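Local coordinates for topoisomerase I-like protein (Leishmania donovani, PDB 2B9S) that probably relaxes supercoiled DNA by transiently nicking and resealing one strand, as a type IB topoisomerase trapped here with nicked DNA and vanadate in a transition-state mimic, at residues D[23-28]-D[185-190]; D[155-160]-D[177-182]; D[212-217]-D[228-233]. One frame throughout, in Å; residues are numbered along the deposited sequence.

Contact 1: residues D[23-28]-D[185-190]; sequences ETLAHN and TINIGE
Leu25 and Gly189 bring the two backbones together, their CA atoms 4.7 Å apart, and Gly189 N donates to Leu25 O at 3.0 Å. Gly189 has no side chain, so Leu25 O can come this close. Two residues along on each segment, the backbones are joined through a side chain instead: His27 NE2 gives its hydrogen to Asn187 O at 2.8 Å. The oxygen lies close to the ring plane of the histidine, whereas the nitrogen stands 41° out of the carbonyl plane of Asn187. On the far side of the ring, His27 ND1 takes the N-H of Gly29, and the two bonds together fix the imidazole's rotation. The contact thus ties edge strand 25-26 of a three-stranded antiparallel sheet to strand 185-187 of the four-stranded mixed sheet, inside the DNA-binding fragment. With chi1 at 63°, His27 CG starts the ring out toward 185-190. Ile188 lies over one face of this ring, with CD1 4.0 Å from the centroid in a CH-pi contact, while its CG1 packs on Leu25 O at 3.4 Å. Ile186 CG2 reaches His27 CE1 at 4.0 Å. The carboxamide of Asn187 turns elsewhere, to Asp209, Gln207 and the carbonyl of Trp214.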
loop_
_atom_site.group_PDB
_atom_site.type_symbol
_atom_site.label_atom_id
_atom_site.label_comp_id
_atom_site.label_asym_id
_atom_site.label_seq_id
_atom_site.Cartn_x
_atom_site.Cartn_y
_atom_site.Cartn_z
ATOM N N GLU D 23 -22.748 -13.896 6.130
ATOM C CA GLU D 23 -24.170 -14.073 6.463
ATOM C C GLU D 23 -24.532 -13.185 7.629
ATOM O O GLU D 23 -25.615 -12.592 7.674
ATOM C CB GLU D 23 -24.477 -15.540 6.798
ATOM C CG GLU D 23 -24.454 -16.448 5.565
ATOM C CD GLU D 23 -25.411 -15.973 4.463
ATOM O OE1 GLU D 23 -26.495 -15.421 4.805
ATOM O OE2 GLU D 23 -25.072 -16.159 3.263
ATOM N N THR D 24 -23.611 -13.106 8.579
ATOM C CA THR D 24 -23.787 -12.233 9.726
ATOM C C THR D 24 -22.516 -11.429 9.993
ATOM O O THR D 24 -21.393 -11.926 9.832
ATOM C CB THR D 24 -24.176 -13.011 11.013
ATOM O OG1 THR D 24 -23.172 -13.985 11.305
ATOM C CG2 THR D 24 -25.544 -13.689 10.876
ATOM N N LEU D 25 -22.714 -10.192 10.421
ATOM C CA LEU D 25 -21.628 -9.314 10.779
ATOM C C LEU D 25 -22.021 -8.394 11.926
ATOM O O LEU D 25 -22.975 -7.637 11.827
ATOM C CB LEU D 25 -21.165 -8.514 9.540
ATOM C CG LEU D 25 -19.957 -7.586 9.614
ATOM C CD1 LEU D 25 -18.714 -8.268 10.215
ATOM C CD2 LEU D 25 -19.691 -7.018 8.218
ATOM N N ALA D 26 -21.257 -8.468 13.005
ATOM C CA ALA D 26 -21.438 -7.630 14.172
ATOM C C ALA D 26 -20.120 -6.955 14.555
ATOM O O ALA D 26 -19.064 -7.595 14.589
ATOM C CB ALA D 26 -21.965 -8.470 15.352
ATOM N N HIS D 27 -20.181 -5.662 14.863
ATOM C CA HIS D 27 -18.990 -4.914 15.278
ATOM C C HIS D 27 -19.418 -3.644 15.979
ATOM O O HIS D 27 -20.577 -3.253 15.909
ATOM C CB HIS D 27 -18.052 -4.610 14.079
ATOM C CG HIS D 27 -18.669 -3.733 13.029
ATOM N ND1 HIS D 27 -18.627 -2.353 13.089
ATOM C CD2 HIS D 27 -19.351 -4.043 11.898
ATOM C CE1 HIS D 27 -19.265 -1.854 12.045
ATOM N NE2 HIS D 27 -19.709 -2.857 11.305
ATOM N N ASN D 28 -18.467 -3.004 16.645
ATOM C CA ASN D 28 -18.722 -1.815 17.453
ATOM C C ASN D 28 -18.334 -0.470 16.826
ATOM O O ASN D 28 -18.248 0.530 17.534
ATOM C CB ASN D 28 -17.992 -1.971 18.791
ATOM C CG ASN D 28 -18.532 -3.126 19.612
ATOM O OD1 ASN D 28 -19.742 -3.256 19.784
ATOM N ND2 ASN D 28 -17.649 -3.957 20.119
ATOM N N THR D 185 -19.792 5.886 6.777
ATOM C CA THR D 185 -20.831 4.909 6.437
ATOM C C THR D 185 -20.474 3.616 7.165
ATOM O O THR D 185 -19.343 3.124 7.078
ATOM C CB THR D 185 -20.930 4.686 4.899
ATOM O OG1 THR D 185 -21.252 5.931 4.261
ATOM C CG2 THR D 185 -22.011 3.668 4.535
ATOM N N ILE D 186 -21.442 3.093 7.906
ATOM C CA ILE D 186 -21.295 1.832 8.628
ATOM C C ILE D 186 -21.862 0.695 7.779
ATOM O O ILE D 186 -22.970 0.789 7.242
ATOM C CB ILE D 186 -21.983 1.918 10.021
ATOM C CG1 ILE D 186 -21.239 2.915 10.932
ATOM C CG2 ILE D 186 -22.114 0.542 10.657
ATOM C CD1 ILE D 186 -19.961 2.400 11.617
ATOM N N ASN D 187 -21.065 -0.358 7.611
ATOM C CA ASN D 187 -21.538 -1.584 6.970
ATOM C C ASN D 187 -21.592 -2.687 8.014
ATOM O O ASN D 187 -20.569 -3.033 8.613
ATOM C CB ASN D 187 -20.643 -2.019 5.809
ATOM C CG ASN D 187 -21.277 -3.105 4.962
ATOM O OD1 ASN D 187 -22.357 -2.922 4.434
ATOM N ND2 ASN D 187 -20.599 -4.229 4.820
ATOM N N ILE D 188 -22.797 -3.224 8.216
ATOM C CA ILE D 188 -23.081 -4.185 9.286
ATOM C C ILE D 188 -24.258 -5.121 8.906
ATOM O O ILE D 188 -24.969 -4.854 7.931
ATOM C CB ILE D 188 -23.348 -3.409 10.609
ATOM C CG1 ILE D 188 -23.045 -4.277 11.836
ATOM C CG2 ILE D 188 -24.713 -2.702 10.580
ATOM C CD1 ILE D 188 -22.950 -3.522 13.113
ATOM N N GLY D 189 -24.461 -6.205 9.663
ATOM C CA GLY D 189 -25.604 -7.110 9.427
ATOM C C GLY D 189 -26.946 -6.494 9.774
ATOM O O GLY D 189 -27.051 -5.740 10.734
ATOM N N GLU D 190 -27.975 -6.819 8.991
ATOM C CA GLU D 190 -29.360 -6.353 9.225
ATOM C C GLU D 190 -29.871 -6.561 10.662
ATOM O O GLU D 190 -30.667 -5.778 11.159
ATOM C CB GLU D 190 -30.361 -7.070 8.301
ATOM C CG GLU D 190 -29.944 -7.303 6.877
ATOM C CD GLU D 190 -29.062 -8.524 6.725
ATOM O OE1 GLU D 190 -29.581 -9.661 6.571
ATOM O OE2 GLU D 190 -27.837 -8.327 6.765
#

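Contact 2: residues D[155-160]-D[177-182]; sequences FRVEPP and VRVQPE. With nucleotides of chain C.
Val157 and Pro160, on the loop that runs into strand 161-162, face Val179 and Arg178 on the loop that leaves strand 175-176, so the contact closes the base of a short excursion beside the DNA. Val157 projects toward the other loop, and its CG1 packs on Val179 CB at 3.6 Å. Towards strand 161-162 the backbones converge, and the ring of Pro160 crosses the arginine side chain: Pro160 CG sits over one face of the Arg178 guanidinium, 3.6 Å above its plane and displaced to the rim, and is 3.8 Å from Arg178 NH2. The arginine chain is bent at chi3 (-68°), which brings Arg178 NE within 3.9 Å of Pro160 CG. Its NH2 forms a salt bridge with Glu58 of helix 54-64, the helix that Pro160 also touches. Between the loops, Glu158 O takes a hydrogen from one water, which also donates to Val177 O at 2.9 Å; a second water, doubtful for its short approach to Glu158 O, accepts from Val179 N at 3.0 Å. Glu158 and Pro159 border nucleotide DT12 of chain C: Glu158 CG lies 3.5 Å from OP2 of DT12, and Pro159 CD 3.3 Å from OP1 of DT12. Salt bridges from the Glu158 carboxylate to Lys176 and Lys227 probably offset its charge so near a phosphate. Loop 155-160, backed by loop 177-182, lies along the sugar and phosphate of DT12 as part of the DNA-facing surface of this topoisomerase I DNA-binding fragment.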
loop_
_atom_site.group_PDB
_atom_site.type_symbol
_atom_site.label_atom_id
_atom_site.label_comp_id
_atom_site.label_asym_id
_atom_site.label_seq_id
_atom_site.Cartn_x
_atom_site.Cartn_y
_atom_site.Cartn_z
ATOM N N PHE D 155 -9.340 0.176 12.967
ATOM C CA PHE D 155 -10.537 0.728 13.641
ATOM C C PHE D 155 -10.346 2.159 14.181
ATOM O O PHE D 155 -11.322 2.851 14.451
ATOM C CB PHE D 155 -10.991 -0.190 14.774
ATOM C CG PHE D 155 -9.932 -0.434 15.811
ATOM C CD1 PHE D 155 -9.122 -1.573 15.742
ATOM C CD2 PHE D 155 -9.728 0.483 16.848
ATOM C CE1 PHE D 155 -8.130 -1.786 16.702
ATOM C CE2 PHE D 155 -8.742 0.286 17.799
ATOM C CZ PHE D 155 -7.943 -0.850 17.744
ATOM N N ARG D 156 -9.097 2.584 14.359
ATOM C CA ARG D 156 -8.815 3.975 14.757
ATOM C C ARG D 156 -8.855 4.904 13.555
ATOM O O ARG D 156 -7.978 4.838 12.690
ATOM C CB ARG D 156 -7.445 4.096 15.413
ATOM C CG ARG D 156 -7.347 3.488 16.762
ATOM C CD ARG D 156 -6.035 3.866 17.401
ATOM N NE ARG D 156 -5.469 2.698 18.052
ATOM C CZ ARG D 156 -5.562 2.448 19.354
ATOM N NH1 ARG D 156 -6.190 3.315 20.160
ATOM N NH2 ARG D 156 -5.013 1.339 19.839
ATOM N N VAL D 157 -9.866 5.764 13.519
ATOM C CA VAL D 157 -10.030 6.764 12.472
ATOM C C VAL D 157 -8.784 7.657 12.389
ATOM O O VAL D 157 -8.256 8.116 13.421
ATOM C CB VAL D 157 -11.292 7.639 12.714
ATOM C CG1 VAL D 157 -11.447 8.688 11.613
ATOM C CG2 VAL D 157 -12.523 6.779 12.792
ATOM N N GLU D 158 -8.322 7.879 11.155
ATOM C CA GLU D 158 -7.126 8.680 10.883
ATOM C C GLU D 158 -7.303 10.047 11.499
ATOM O O GLU D 158 -8.331 10.706 11.230
ATOM C CB GLU D 158 -6.897 8.833 9.375
ATOM C CG GLU D 158 -6.546 7.543 8.698
ATOM C CD GLU D 158 -6.299 7.707 7.205
ATOM O OE1 GLU D 158 -5.988 8.833 6.751
ATOM O OE2 GLU D 158 -6.426 6.698 6.484
ATOM N N PRO D 159 -6.331 10.472 12.342
ATOM C CA PRO D 159 -6.384 11.846 12.810
ATOM C C PRO D 159 -6.046 12.859 11.698
ATOM O O PRO D 159 -5.362 12.518 10.718
ATOM C CB PRO D 159 -5.368 11.880 13.969
ATOM C CG PRO D 159 -4.468 10.707 13.752
ATOM C CD PRO D 159 -5.215 9.706 12.939
ATOM N N PRO D 160 -6.547 14.093 11.835
ATOM C CA PRO D 160 -6.233 15.148 10.876
ATOM C C PRO D 160 -4.724 15.450 10.798
ATOM O O PRO D 160 -3.978 15.241 11.763
ATOM C CB PRO D 160 -7.010 16.367 11.393
ATOM C CG PRO D 160 -7.485 16.010 12.804
ATOM C CD PRO D 160 -7.475 14.522 12.902
ATOM N N VAL D 177 -8.579 16.856 6.738
ATOM C CA VAL D 177 -9.428 17.307 7.846
ATOM C C VAL D 177 -9.930 16.171 8.748
ATOM O O VAL D 177 -9.886 14.976 8.377
ATOM C CB VAL D 177 -10.595 18.240 7.399
ATOM C CG1 VAL D 177 -10.073 19.400 6.542
ATOM C CG2 VAL D 177 -11.725 17.455 6.677
ATOM N N ARG D 178 -10.364 16.563 9.947
ATOM C CA ARG D 178 -10.967 15.656 10.929
ATOM C C ARG D 178 -12.213 14.986 10.372
ATOM O O ARG D 178 -13.115 15.657 9.887
ATOM C CB ARG D 178 -11.324 16.405 12.229
ATOM C CG ARG D 178 -11.654 15.465 13.401
ATOM C CD ARG D 178 -11.783 16.213 14.719
ATOM N NE ARG D 178 -10.512 16.767 15.201
ATOM C CZ ARG D 178 -9.648 16.168 16.020
ATOM N NH1 ARG D 178 -9.853 14.942 16.494
ATOM N NH2 ARG D 178 -8.547 16.809 16.366
ATOM N N VAL D 179 -12.227 13.661 10.435
ATOM C CA VAL D 179 -13.388 12.851 10.080
ATOM C C VAL D 179 -14.469 12.914 11.186
ATOM O O VAL D 179 -14.209 12.594 12.352
ATOM C CB VAL D 179 -12.970 11.384 9.817
ATOM C CG1 VAL D 179 -14.153 10.556 9.282
ATOM C CG2 VAL D 179 -11.784 11.336 8.852
ATOM N N GLN D 180 -15.673 13.335 10.807
ATOM C CA GLN D 180 -16.842 13.329 11.711
ATOM C C GLN D 180 -17.692 12.047 11.535
ATOM O O GLN D 180 -17.612 11.383 10.495
ATOM C CB GLN D 180 -17.705 14.582 11.488
ATOM C CG GLN D 180 -17.031 15.948 11.861
ATOM C CD GLN D 180 -16.573 16.079 13.336
ATOM O OE1 GLN D 180 -15.676 16.867 13.642
ATOM N NE2 GLN D 180 -17.179 15.318 14.237
ATOM N N PRO D 181 -18.498 11.686 12.556
ATOM C CA PRO D 181 -19.461 10.601 12.356
ATOM C C PRO D 181 -20.310 10.749 11.076
ATOM O O PRO D 181 -20.606 9.748 10.425
ATOM C CB PRO D 181 -20.332 10.679 13.606
ATOM C CG PRO D 181 -19.460 11.301 14.643
ATOM C CD PRO D 181 -18.554 12.233 13.936
ATOM N N GLU D 182 -20.650 11.987 10.706
ATOM C CA GLU D 182 -21.445 12.274 9.516
ATOM C C GLU D 182 -20.738 11.935 8.205
ATOM O O GLU D 182 -21.366 11.912 7.143
ATOM C CB GLU D 182 -21.877 13.752 9.500
ATOM C CG GLU D 182 -23.025 14.110 10.483
ATOM C CD GLU D 182 -22.626 14.135 11.983
ATOM O OE1 GLU D 182 -21.437 14.262 12.339
ATOM O OE2 GLU D 182 -23.521 14.047 12.832
ATOM P P DT C 12 -2.880 7.218 10.431
ATOM O OP1 DT C 12 -2.954 8.648 10.786
ATOM O OP2 DT C 12 -4.003 6.311 10.773
ATOM O "O5'" DT C 12 -2.618 7.142 8.860
ATOM C "C5'" DT C 12 -1.603 7.946 8.202
ATOM C "C4'" DT C 12 -1.468 7.471 6.772
ATOM O "O4'" DT C 12 -0.961 6.121 6.791
ATOM C "C3'" DT C 12 -2.741 7.399 5.912
ATOM O "O3'" DT C 12 -2.408 7.775 4.551
ATOM C "C2'" DT C 12 -3.123 5.918 5.908
ATOM C "C1'" DT C 12 -1.695 5.400 5.841
ATOM N N1 DT C 12 -1.570 3.939 5.899
ATOM C C2 DT C 12 -0.517 3.359 5.231
ATOM O O2 DT C 12 0.336 4.002 4.647
ATOM N N3 DT C 12 -0.528 1.986 5.283
ATOM C C4 DT C 12 -1.465 1.187 5.908
ATOM O O4 DT C 12 -1.392 -0.032 5.893
ATOM C C5 DT C 12 -2.538 1.862 6.572
ATOM C C7 DT C 12 -3.544 1.110 7.393
ATOM C C6 DT C 12 -2.547 3.180 6.525
HETATM O O HOH W 1 -8.409 12.447 8.531
HETATM O O HOH W 2 -10.068 12.317 12.058
#

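Contact 3: residues D[212-217]-D[228-233]; sequences VTWLAM and YVMLAP. With nucleotides of chain A.
Leu215 and Ala216 run antiparallel to Val229: Leu215 N donates to Val229 O at 2.9 Å, almost straight, and Val229 N donates to Ala216 O, also at 2.9 Å. Two residues on one strand thus share a single partner, and the near-helical backbone of Leu215 (psi -24°) is consistent with a classic beta bulge. Beyond it Met217 and Tyr228 form a non-hydrogen-bonded pair, their side chains lying side by side and pointing the same way. The indole of Trp214 is packed on both faces. Tyr228 CD1 and Met217 CB lie over one, Tyr228 CD1 lying 3.4 Å from Trp214 CG, and Val212 CG2 lies over the opposite one. The tyrosine and indole planes meet obliquely, at 49°, and this packing probably helps to hold the phenol with its hydroxyl turned to the DNA. There Tyr228 OH donates to OP2 of DA7 of chain A at 2.8 Å, the phosphate oxygen lying in the plane of the phenol. The next phosphate is gripped twice by one residue: Thr213 N and Thr213 OG1 both donate to OP2 of DC8 of chain A, at 2.9 and 2.7 Å. With chi1 at 65°, OG1 sits between the backbone N and carbonyl carbon of Thr213, on the side of that N-H. On the other side of the hairpin Ala216 CB meets Val229 CG2 at 3.9 Å, and Leu215 crosses Leu231 at about a right angle. A water joins Thr213 O to Leu231 N where the strands part. The arrangement is that of a beta hairpin, probably bulged at Leu215-Ala216, in which Tyr228 of one strand and Thr213, just before the other, bind successive phosphates of one DNA strand.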
loop_
_atom_site.group_PDB
_atom_site.type_symbol
_atom_site.label_atom_id
_atom_site.label_comp_id
_atom_site.label_asym_id
_atom_site.label_seq_id
_atom_site.Cartn_x
_atom_site.Cartn_y
_atom_site.Cartn_z
ATOM N N VAL D 212 -19.626 -6.975 0.262
ATOM C CA VAL D 212 -18.361 -6.293 0.614
ATOM C C VAL D 212 -17.803 -6.757 1.972
ATOM O O VAL D 212 -18.524 -7.387 2.745
ATOM C CB VAL D 212 -18.449 -4.702 0.480
ATOM C CG1 VAL D 212 -18.850 -4.307 -0.953
ATOM C CG2 VAL D 212 -19.396 -4.072 1.512
ATOM N N THR D 213 -16.533 -6.436 2.250
ATOM C CA THR D 213 -15.779 -6.971 3.404
ATOM C C THR D 213 -15.393 -5.887 4.412
ATOM O O THR D 213 -14.638 -6.144 5.366
ATOM C CB THR D 213 -14.441 -7.646 2.991
ATOM O OG1 THR D 213 -13.556 -6.663 2.429
ATOM C CG2 THR D 213 -14.640 -8.762 2.006
ATOM N N TRP D 214 -15.870 -4.664 4.178
ATOM C CA TRP D 214 -15.507 -3.536 5.025
ATOM C C TRP D 214 -16.578 -3.226 6.052
ATOM O O TRP D 214 -17.768 -3.488 5.806
ATOM C CB TRP D 214 -15.175 -2.292 4.187
ATOM C CG TRP D 214 -16.195 -1.820 3.174
ATOM C CD1 TRP D 214 -16.210 -2.107 1.828
ATOM C CD2 TRP D 214 -17.281 -0.883 3.392
ATOM N NE1 TRP D 214 -17.257 -1.444 1.221
ATOM C CE2 TRP D 214 -17.915 -0.684 2.154
ATOM C CE3 TRP D 214 -17.773 -0.211 4.514
ATOM C CZ2 TRP D 214 -19.023 0.148 2.009
ATOM C CZ3 TRP D 214 -18.864 0.617 4.371
ATOM C CH2 TRP D 214 -19.475 0.801 3.129
ATOM N N LEU D 215 -16.155 -2.674 7.197
ATOM C CA LEU D 215 -17.070 -2.399 8.309
ATOM C C LEU D 215 -17.457 -0.926 8.368
ATOM O O LEU D 215 -18.502 -0.554 8.934
ATOM C CB LEU D 215 -16.454 -2.815 9.661
ATOM C CG LEU D 215 -15.684 -4.132 9.763
ATOM C CD1 LEU D 215 -15.216 -4.448 11.216
ATOM C CD2 LEU D 215 -16.459 -5.291 9.174
ATOM N N ALA D 216 -16.601 -0.079 7.810
ATOM C CA ALA D 216 -16.854 1.353 7.761
ATOM C C ALA D 216 -16.059 1.995 6.618
ATOM O O ALA D 216 -15.045 1.443 6.170
ATOM C CB ALA D 216 -16.534 2.010 9.130
ATOM N N MET D 217 -16.530 3.158 6.157
ATOM C CA MET D 217 -15.954 3.866 5.007
ATOM C C MET D 217 -16.148 5.357 5.211
ATOM O O MET D 217 -17.174 5.791 5.732
ATOM C CB MET D 217 -16.632 3.411 3.699
ATOM C CG MET D 217 -16.139 4.067 2.390
ATOM S SD MET D 217 -16.842 5.704 1.967
ATOM C CE MET D 217 -18.525 5.286 1.526
ATOM N N TYR D 228 -11.299 2.625 4.194
ATOM C CA TYR D 228 -12.109 1.542 4.749
ATOM C C TYR D 228 -11.493 0.959 5.976
ATOM O O TYR D 228 -10.279 0.760 6.037
ATOM C CB TYR D 228 -12.249 0.390 3.770
ATOM C CG TYR D 228 -12.837 0.766 2.456
ATOM C CD1 TYR D 228 -14.212 0.747 2.267
ATOM C CD2 TYR D 228 -12.011 1.102 1.368
ATOM C CE1 TYR D 228 -14.749 1.078 1.079
ATOM C CE2 TYR D 228 -12.561 1.453 0.172
ATOM C CZ TYR D 228 -13.925 1.430 0.034
ATOM O OH TYR D 228 -14.481 1.747 -1.176
ATOM N N VAL D 229 -12.352 0.680 6.949
ATOM C CA VAL D 229 -12.008 -0.193 8.055
ATOM C C VAL D 229 -12.250 -1.634 7.606
ATOM O O VAL D 229 -13.358 -2.007 7.218
ATOM C CB VAL D 229 -12.844 0.126 9.295
ATOM C CG1 VAL D 229 -12.461 -0.797 10.434
ATOM C CG2 VAL D 229 -12.669 1.581 9.695
ATOM N N MET D 230 -11.193 -2.429 7.631
ATOM C CA MET D 230 -11.259 -3.829 7.197
ATOM C C MET D 230 -10.642 -4.776 8.249
ATOM O O MET D 230 -10.052 -4.316 9.238
ATOM C CB MET D 230 -10.609 -3.969 5.799
ATOM C CG MET D 230 -11.509 -3.392 4.651
ATOM S SD MET D 230 -10.908 -3.769 3.009
ATOM C CE MET D 230 -11.988 -2.868 1.859
ATOM N N LEU D 231 -10.773 -6.090 8.038
ATOM C CA LEU D 231 -10.248 -7.088 9.003
ATOM C C LEU D 231 -8.728 -7.207 8.973
ATOM O O LEU D 231 -8.100 -6.800 8.011
ATOM C CB LEU D 231 -10.919 -8.468 8.832
ATOM C CG LEU D 231 -12.446 -8.587 8.988
ATOM C CD1 LEU D 231 -12.857 -10.022 9.238
ATOM C CD2 LEU D 231 -12.988 -7.716 10.089
ATOM N N ALA D 232 -8.155 -7.719 10.059
ATOM C CA ALA D 232 -6.724 -7.950 10.170
ATOM C C ALA D 232 -6.308 -9.107 9.262
ATOM O O ALA D 232 -7.134 -9.945 8.921
ATOM C CB ALA D 232 -6.347 -8.237 11.621
ATOM N N PRO D 233 -5.028 -9.148 8.848
ATOM C CA PRO D 233 -4.561 -10.228 7.957
ATOM C C PRO D 233 -4.699 -11.638 8.562
ATOM O O PRO D 233 -4.795 -12.614 7.807
ATOM C CB PRO D 233 -3.088 -9.874 7.691
ATOM C CG PRO D 233 -2.905 -8.456 8.159
ATOM C CD PRO D 233 -3.966 -8.177 9.174
ATOM P P DA A 7 -17.667 -0.003 -2.149
ATOM O OP1 DA A 7 -18.919 -0.747 -1.884
ATOM O OP2 DA A 7 -17.217 1.100 -1.275
ATOM O "O5'" DA A 7 -16.499 -1.067 -2.209
ATOM C "C5'" DA A 7 -16.544 -2.118 -3.139
ATOM C "C4'" DA A 7 -15.244 -2.896 -3.092
ATOM O "O4'" DA A 7 -14.285 -2.217 -3.936
ATOM C "C3'" DA A 7 -14.552 -3.064 -1.733
ATOM O "O3'" DA A 7 -13.862 -4.295 -1.791
ATOM C "C2'" DA A 7 -13.477 -2.013 -1.759
ATOM C "C1'" DA A 7 -13.071 -2.147 -3.232
ATOM N N9 DA A 7 -12.274 -1.014 -3.715
ATOM C C8 DA A 7 -12.463 0.287 -3.367
ATOM N N7 DA A 7 -11.608 1.085 -3.926
ATOM C C5 DA A 7 -10.795 0.276 -4.668
ATOM C C6 DA A 7 -9.699 0.565 -5.485
ATOM N N6 DA A 7 -9.234 1.812 -5.657
ATOM N N1 DA A 7 -9.098 -0.473 -6.091
ATOM C C2 DA A 7 -9.596 -1.703 -5.915
ATOM N N3 DA A 7 -10.618 -2.089 -5.151
ATOM C C4 DA A 7 -11.184 -1.038 -4.552
ATOM P P DC A 8 -14.253 -5.618 -0.998
ATOM O OP1 DC A 8 -15.142 -6.400 -1.834
ATOM O OP2 DC A 8 -14.709 -5.261 0.377
ATOM O "O5'" DC A 8 -12.794 -6.201 -0.693
ATOM C "C5'" DC A 8 -11.972 -6.883 -1.558
ATOM C "C4'" DC A 8 -10.661 -6.148 -1.893
ATOM O "O4'" DC A 8 -10.785 -4.729 -2.115
ATOM C "C3'" DC A 8 -9.450 -6.217 -0.985
ATOM O "O3'" DC A 8 -8.951 -7.564 -0.950
ATOM C "C2'" DC A 8 -8.521 -5.320 -1.809
ATOM C "C1'" DC A 8 -9.482 -4.379 -2.544
ATOM N N1 DC A 8 -9.172 -2.934 -2.265
ATOM C C2 DC A 8 -8.138 -2.332 -3.002
ATOM O O2 DC A 8 -7.536 -2.997 -3.857
ATOM N N3 DC A 8 -7.826 -1.034 -2.763
ATOM C C4 DC A 8 -8.494 -0.340 -1.830
ATOM N N4 DC A 8 -8.132 0.937 -1.661
ATOM C C5 DC A 8 -9.551 -0.933 -1.045
ATOM C C6 DC A 8 -9.848 -2.230 -1.291
HETATM O O HOH W 3 -12.204 -6.979 5.847
#

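In the fold
All three contacts lie within the DNA-binding fragment; the vanadate pocket is formed by Arg290, Lys328, Arg386 and His429, later in the chain. Contact 2 is nested inside the loop closed by contact 1, and contact 3 follows both. Contacts 1 and 3 have centres about 10 Å apart and share the mixed sheet, where strands 185-187 and 216-219 are neighbours, probably joined by Asn187 N to Leu215 O. The centre of contact 2 lies about 19 Å from that of contact 1 and 15 Å from that of contact 3, which it meets through Phe155 on Val229. Contacts 2 and 3 face DNA chains C and A, whereas contact 1, its nearest atom about 7 Å from the DNA, joins the two sheets.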